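Local coordinates for core protein VP4 (Bluetongue virus, PDB 2JHP) that caps viral messenger RNA as a multifunctional enzyme of the inner capsid, carrying out successive reactions along one elongated chain, at residues Val366-Met369 and Val370-His374; Arg620-Lys623 and Arg624-Met628. All coordinates share one frame; numbering follows the deposited sequence.

In the fold
Contacts 1 and 2 each lie in the C-terminal part of a helix and the residues that follow it, and they do not touch: their centres lie 59 Å apart and their nearest atoms about 44 Å apart. Contact 1, on helix 363-373, rests on strand 335-341 of a mixed sheet with the methyltransferase strand order 3-2-1-4-5-7-6. Contact 2 lies at the C-terminal part of helix 612-625, which meets helix 551-561 near the C-terminal end of the chain. Their centres are 32 and 36 Å from the centre of the chain. Neither contact supplies a residue to the two guanine pockets, and 620-628 also lies beyond the sequence spans of both S-adenosyl-L-homocysteine pockets.

Contact 1: residues Val366-Met369 and Val370-His374; sequences VRKM and VELYH
Over the last two turns of helix 363-373, the amide of L372 binds K368 O (N to O 2.8 Å) and that of Y373 binds M369 O, while the E371 amide reaches R367 O only weakly. M369 O also receives a weak second bond from L372 N, and H374 N closes on V370 O as H374 becomes the first residue to leave helical angles. The Y373 side chain starts anti to its own carbonyl carbon (chi1 -52°), which brings CD2 to 3.3 Å from M369 O, in an oblique approach to the ring. One face of this ring carries L372 CB, which stands 3.8 Å above the plane over its centre. Its hydroxyl is hydrogen-bonded to T168 O. On the neighbouring side of the helix the aliphatic part of K368 runs obliquely across L372, CD meeting CG at 3.8 Å. E371 turns back along the axis, its CG beside the backbone N (chi1 -57°), and sets OE2 at 3.4 Å from R367 CG. The same oxygen is 3.1 Å from R367 O, two acceptors that are close without a hydrogen bond, while Y334 OH is hydrogen-bonded to OE2. Although R367 and E371 are oppositely charged, they form no salt bridge: R367 NE stays 5.8 Å from E371 OE2, and R367 NH2 is held by P310 O instead. V366, M369 and V370 supply the buried side and touch L336. The result is an amphipathic helix end laid on strand 335-341 of a Rossmann-like sheet, consistent with the methyltransferase fold of this family.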
ATOM      1  N   VAL A 366      22.871   8.268 -25.446  1.00  8.98           N
ATOM      2  CA  VAL A 366      23.121   7.184 -24.525  1.00 12.76           C
ATOM      3  C   VAL A 366      24.302   7.562 -23.608  1.00 13.65           C
ATOM      4  O   VAL A 366      24.496   6.988 -22.540  1.00 16.59           O
ATOM      5  CB  VAL A 366      23.281   5.861 -25.331  1.00 14.53           C
ATOM      6  CG1 VAL A 366      24.547   5.121 -24.979  1.00 -6.64           C
ATOM      7  CG2 VAL A 366      22.039   4.969 -25.149  1.00 20.52           C
ATOM      8  N   ARG A 367      25.055   8.573 -24.027  1.00  8.09           N
ATOM      9  CA  ARG A 367      26.146   9.144 -23.239  1.00  7.61           C
ATOM     10  C   ARG A 367      25.577  10.086 -22.177  1.00  6.71           C
ATOM     11  O   ARG A 367      26.055  10.108 -21.042  1.00 13.21           O
ATOM     12  CB  ARG A 367      27.113   9.885 -24.162  1.00 -0.95           C
ATOM     13  CG  ARG A 367      28.528  10.059 -23.649  1.00 52.37           C
ATOM     14  CD  ARG A 367      29.541   9.674 -24.731  1.00-12.62           C
ATOM     15  NE  ARG A 367      29.633   8.215 -24.845  1.00 -0.35           N
ATOM     16  CZ  ARG A 367      30.254   7.559 -25.827  1.00 46.70           C
ATOM     17  NH1 ARG A 367      30.851   8.216 -26.829  1.00 -4.60           N
ATOM     18  NH2 ARG A 367      30.272   6.231 -25.809  1.00 16.92           N
ATOM     19  N   LYS A 368      24.551  10.851 -22.558  1.00 19.34           N
ATOM     20  CA  LYS A 368      23.847  11.743 -21.638  1.00 15.88           C
ATOM     21  C   LYS A 368      23.208  10.986 -20.487  1.00 16.46           C
ATOM     22  O   LYS A 368      23.260  11.440 -19.343  1.00  2.03           O
ATOM     23  CB  LYS A 368      22.765  12.556 -22.357  1.00 10.30           C
ATOM     24  CG  LYS A 368      23.030  14.060 -22.424  1.00 -2.79           C
ATOM     25  CD  LYS A 368      22.707  14.792 -21.107  1.00 -8.24           C
ATOM     26  CE  LYS A 368      23.347  16.182 -21.074  1.00 11.73           C
ATOM     27  NZ  LYS A 368      23.065  16.920 -19.814  1.00 22.25           N
ATOM     28  N   MET A 369      22.597   9.843 -20.788  1.00 29.17           N
ATOM     29  CA  MET A 369      21.893   9.085 -19.762  1.00 19.80           C
ATOM     30  C   MET A 369      22.799   8.812 -18.561  1.00  3.96           C
ATOM     31  O   MET A 369      22.433   9.119 -17.419  1.00 15.38           O
ATOM     32  CB  MET A 369      21.317   7.783 -20.328  1.00 41.88           C
ATOM     33  CG  MET A 369      20.070   7.973 -21.165  1.00 16.39           C
ATOM     34  SD  MET A 369      19.059   6.483 -21.264  1.00 29.53           S
ATOM     35  CE  MET A 369      19.976   5.501 -22.437  1.00 33.28           C
ATOM     36  N   VAL A 370      23.981   8.255 -18.834  1.00 17.45           N
ATOM     37  CA  VAL A 370      25.010   8.021 -17.822  1.00 12.90           C
ATOM     38  C   VAL A 370      25.254   9.296 -17.011  1.00 23.38           C
ATOM     39  O   VAL A 370      25.154   9.293 -15.787  1.00 19.45           O
ATOM     40  CB  VAL A 370      26.333   7.547 -18.467  1.00 22.52           C
ATOM     41  CG1 VAL A 370      27.479   7.512 -17.433  1.00 -9.59           C
ATOM     42  CG2 VAL A 370      26.150   6.190 -19.152  1.00 44.78           C
ATOM     43  N   GLU A 371      25.541  10.390 -17.705  1.00 10.69           N
ATOM     44  CA  GLU A 371      25.846  11.677 -17.062  1.00 -2.20           C
ATOM     45  C   GLU A 371      24.696  12.229 -16.227  1.00 17.92           C
ATOM     46  O   GLU A 371      24.925  12.958 -15.262  1.00 26.04           O
ATOM     47  CB  GLU A 371      26.241  12.705 -18.113  1.00  5.00           C
ATOM     48  CG  GLU A 371      27.423  12.265 -18.945  1.00  8.00           C
ATOM     49  CD  GLU A 371      27.474  12.938 -20.300  1.00 32.66           C
ATOM     50  OE1 GLU A 371      26.807  13.989 -20.492  1.00-10.43           O
ATOM     51  OE2 GLU A 371      28.192  12.409 -21.176  1.00-17.11           O
ATOM     52  N   LEU A 372      23.467  11.887 -16.605  1.00 17.74           N
ATOM     53  CA  LEU A 372      22.288  12.369 -15.899  1.00  3.61           C
ATOM     54  C   LEU A 372      21.905  11.504 -14.697  1.00  6.58           C
ATOM     55  O   LEU A 372      21.446  12.034 -13.691  1.00 14.66           O
ATOM     56  CB  LEU A 372      21.082  12.492 -16.844  1.00 -8.85           C
ATOM     57  CG  LEU A 372      21.002  13.640 -17.858  1.00  1.81           C
ATOM     58  CD1 LEU A 372      19.780  13.467 -18.757  1.00 11.09           C
ATOM     59  CD2 LEU A 372      20.953  14.984 -17.162  1.00-10.81           C
ATOM     60  N   TYR A 373      22.094  10.187 -14.791  1.00 -6.10           N
ATOM     61  CA  TYR A 373      21.537   9.280 -13.781  1.00 11.60           C
ATOM     62  C   TYR A 373      22.533   8.470 -12.942  1.00 19.15           C
ATOM     63  O   TYR A 373      22.218   8.090 -11.817  1.00 30.64           O
ATOM     64  CB  TYR A 373      20.461   8.373 -14.410  1.00  9.56           C
ATOM     65  CG  TYR A 373      19.405   9.143 -15.177  1.00  7.50           C
ATOM     66  CD1 TYR A 373      18.551  10.042 -14.529  1.00 22.90           C
ATOM     67  CD2 TYR A 373      19.273   8.987 -16.549  1.00 15.63           C
ATOM     68  CE1 TYR A 373      17.591  10.765 -15.236  1.00 15.29           C
ATOM     69  CE2 TYR A 373      18.314   9.703 -17.265  1.00-15.03           C
ATOM     70  CZ  TYR A 373      17.478  10.588 -16.606  1.00 20.62           C
ATOM     71  OH  TYR A 373      16.538  11.288 -17.340  1.00 11.22           O
ATOM     72  N   HIS A 374      23.722   8.206 -13.474  1.00 32.01           N
ATOM     73  CA  HIS A 374      24.745   7.463 -12.728  1.00 29.34           C
ATOM     74  C   HIS A 374      25.391   8.274 -11.581  1.00 18.07           C
ATOM     75  O   HIS A 374      25.258   9.503 -11.503  1.00 17.00           O
ATOM     76  CB  HIS A 374      25.825   6.932 -13.677  1.00 25.27           C
ATOM     77  CG  HIS A 374      25.398   5.756 -14.499  1.00 51.75           C
ATOM     78  ND1 HIS A 374      26.301   4.867 -15.042  1.00 26.02           N
ATOM     79  CD2 HIS A 374      24.172   5.317 -14.866  1.00 11.28           C
ATOM     80  CE1 HIS A 374      25.650   3.939 -15.720  1.00 52.17           C
ATOM     81  NE2 HIS A 374      24.356   4.191 -15.631  1.00 33.37           N
TER

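Contact 2: residues Arg620-Lys623 and Arg624-Met628; sequences REYK and RKMGM
The aromatic ring of Y622 has the CG of M626 over one face, and the thioether sulfur follows it obliquely: SD is 4.7 Å from the ring centroid and 34° off the ring normal. That sulfur lies towards the phenol end, with M626 SD to Y622 CZ at 4.1 Å and to Y622 OH at 4.0 Å. With chi1 at 178°, the ring of Y622 swings opposite its amide nitrogen and lies beside M626. The hydroxyl is hydrogen-bonded to E630 OE2 and S454 OG, so the polar end of the ring is fixed in place, while L559, M560 and I634 pack against the side chain. This i to i+4 pair is a Met-aromatic contact, formed in the last part of helix 612-625, beside helix 551-561. The backbone bonds weaken along this stretch: R624 N to R620 O is 2.9 Å, whereas the amides of K625 and M626 each divide weakly between two carbonyls. K625 N reaches E621 O and Y622 O; M626 N reaches Y622 O and K623 O. M626 CG also lies 3.5 Å from Y622 O, a van der Waals contact. Among the charged groups, E621 OE2 remains 5.2 Å from R624 NE, too far for a salt bridge. K623 NZ pairs with D635, and K625 NZ is hydrogen-bonded to N534 OD1.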
ATOM      1  N   ARG A 620     -35.262  12.978   4.301  1.00 -6.22           N
ATOM      2  CA  ARG A 620     -36.001  14.031   3.601  1.00 -4.28           C
ATOM      3  C   ARG A 620     -35.437  15.397   3.945  1.00 -5.24           C
ATOM      4  O   ARG A 620     -35.239  16.235   3.062  1.00  1.65           O
ATOM      5  CB  ARG A 620     -37.483  13.992   3.955  1.00 -2.14           C
ATOM      6  CG  ARG A 620     -38.289  12.989   3.168  1.00-10.56           C
ATOM      7  CD  ARG A 620     -39.770  13.313   3.290  1.00  8.04           C
ATOM      8  NE  ARG A 620     -40.596  12.127   3.090  1.00-19.24           N
ATOM      9  CZ  ARG A 620     -41.926  12.112   3.122  1.00 15.94           C
ATOM     10  NH1 ARG A 620     -42.613  13.230   3.340  1.00-20.00           N
ATOM     11  NH2 ARG A 620     -42.571  10.967   2.929  1.00 -9.43           N
ATOM     12  N   GLU A 621     -35.176  15.607   5.235  1.00-10.25           N
ATOM     13  CA  GLU A 621     -34.619  16.861   5.719  1.00-11.67           C
ATOM     14  C   GLU A 621     -33.233  17.075   5.140  1.00-19.04           C
ATOM     15  O   GLU A 621     -32.838  18.210   4.864  1.00-15.93           O
ATOM     16  CB  GLU A 621     -34.566  16.880   7.249  1.00-17.86           C
ATOM     17  CG  GLU A 621     -34.527  18.282   7.845  1.00-11.28           C
ATOM     18  CD  GLU A 621     -35.693  19.144   7.383  1.00-13.92           C
ATOM     19  OE1 GLU A 621     -36.847  18.858   7.772  1.00 82.78           O
ATOM     20  OE2 GLU A 621     -35.449  20.105   6.621  1.00 10.20           O
ATOM     21  N   TYR A 622     -32.507  15.978   4.946  1.00-18.36           N
ATOM     22  CA  TYR A 622     -31.155  16.045   4.410  1.00-15.34           C
ATOM     23  C   TYR A 622     -31.125  16.447   2.930  1.00-17.24           C
ATOM     24  O   TYR A 622     -30.398  17.373   2.552  1.00-14.32           O
ATOM     25  CB  TYR A 622     -30.412  14.726   4.633  1.00-16.16           C
ATOM     26  CG  TYR A 622     -29.018  14.737   4.055  1.00-11.09           C
ATOM     27  CD1 TYR A 622     -27.948  15.281   4.771  1.00-10.39           C
ATOM     28  CD2 TYR A 622     -28.769  14.216   2.787  1.00-15.21           C
ATOM     29  CE1 TYR A 622     -26.660  15.302   4.241  1.00  2.12           C
ATOM     30  CE2 TYR A 622     -27.493  14.232   2.250  1.00  6.36           C
ATOM     31  CZ  TYR A 622     -26.442  14.774   2.984  1.00 -1.72           C
ATOM     32  OH  TYR A 622     -25.182  14.790   2.446  1.00 26.14           O
ATOM     33  N   LYS A 623     -31.914  15.753   2.104  1.00 -9.90           N
ATOM     34  CA  LYS A 623     -31.974  16.045   0.668  1.00 -0.62           C
ATOM     35  C   LYS A 623     -32.637  17.390   0.387  1.00  2.86           C
ATOM     36  O   LYS A 623     -32.337  18.031  -0.622  1.00  7.19           O
ATOM     37  CB  LYS A 623     -32.676  14.923  -0.114  1.00 -6.86           C
ATOM     38  CG  LYS A 623     -34.204  14.985  -0.170  1.00 14.07           C
ATOM     39  CD  LYS A 623     -34.728  14.225  -1.379  1.00 40.59           C
ATOM     40  CE  LYS A 623     -36.244  14.272  -1.465  1.00  3.39           C
ATOM     41  NZ  LYS A 623     -36.723  13.489  -2.633  1.00  4.85           N
ATOM     42  N   ARG A 624     -33.535  17.804   1.281  1.00 -2.20           N
ATOM     43  CA  ARG A 624     -34.207  19.096   1.175  1.00  0.70           C
ATOM     44  C   ARG A 624     -33.213  20.225   1.435  1.00 -6.03           C
ATOM     45  O   ARG A 624     -33.398  21.344   0.955  1.00 -4.51           O
ATOM     46  CB  ARG A 624     -35.386  19.174   2.151  1.00 -2.69           C
ATOM     47  CG  ARG A 624     -36.656  19.785   1.558  1.00  8.25           C
ATOM     48  CD  ARG A 624     -36.940  21.193   2.073  1.00  1.14           C
ATOM     49  NE  ARG A 624     -35.854  22.134   1.806  1.00 30.49           N
ATOM     50  CZ  ARG A 624     -35.989  23.458   1.770  1.00  2.94           C
ATOM     51  NH1 ARG A 624     -37.176  24.025   1.969  1.00 13.06           N
ATOM     52  NH2 ARG A 624     -34.934  24.223   1.520  1.00 41.12           N
ATOM     53  N   LYS A 625     -32.159  19.925   2.192  1.00 -8.88           N
ATOM     54  CA  LYS A 625     -31.090  20.887   2.429  1.00 -8.01           C
ATOM     55  C   LYS A 625     -30.041  20.882   1.319  1.00 -9.41           C
ATOM     56  O   LYS A 625     -29.280  21.843   1.182  1.00 -8.68           O
ATOM     57  CB  LYS A 625     -30.431  20.661   3.788  1.00 -6.94           C
ATOM     58  CG  LYS A 625     -30.992  21.534   4.890  1.00 -9.16           C
ATOM     59  CD  LYS A 625     -29.899  21.903   5.877  1.00 12.88           C
ATOM     60  CE  LYS A 625     -30.293  23.104   6.714  1.00-13.93           C
ATOM     61  NZ  LYS A 625     -30.244  24.378   5.938  1.00-13.24           N
ATOM     62  N   MET A 626     -30.006  19.803   0.534  1.00 -7.17           N
ATOM     63  CA  MET A 626     -29.113  19.706  -0.635  1.00 -5.96           C
ATOM     64  C   MET A 626     -29.566  18.711  -1.716  1.00 10.88           C
ATOM     65  O   MET A 626     -29.401  17.490  -1.582  1.00 15.60           O
ATOM     66  CB  MET A 626     -27.658  19.437  -0.216  1.00-11.22           C
ATOM     67  CG  MET A 626     -27.483  18.468   0.940  1.00-12.81           C
ATOM     68  SD  MET A 626     -25.834  18.609   1.648  1.00 -9.85           S
ATOM     69  CE  MET A 626     -25.912  20.182   2.507  1.00 18.56           C
ATOM     70  N   GLY A 627     -30.154  19.259  -2.776  1.00 11.01           N
ATOM     71  CA  GLY A 627     -30.432  18.512  -4.003  1.00 13.99           C
ATOM     72  C   GLY A 627     -29.352  18.852  -5.010  1.00 20.02           C
ATOM     73  O   GLY A 627     -28.535  19.743  -4.758  1.00 16.98           O
ATOM     74  N   MET A 628     -29.349  18.155  -6.149  1.00 30.51           N
ATOM     75  CA  MET A 628     -28.289  18.276  -7.169  1.00 29.26           C
ATOM     76  C   MET A 628     -26.925  17.834  -6.628  1.00 20.52           C
ATOM     77  O   MET A 628     -26.360  16.848  -7.111  1.00 20.33           O
ATOM     78  CB  MET A 628     -28.212  19.688  -7.764  1.00 35.79           C
ATOM     79  CG  MET A 628     -29.345  20.044  -8.714  1.00 -4.85           C
ATOM     80  SD  MET A 628     -29.024  21.603  -9.579  1.00 26.58           S
ATOM     81  CE  MET A 628     -29.130  22.807  -8.241  1.00-17.73           C
TER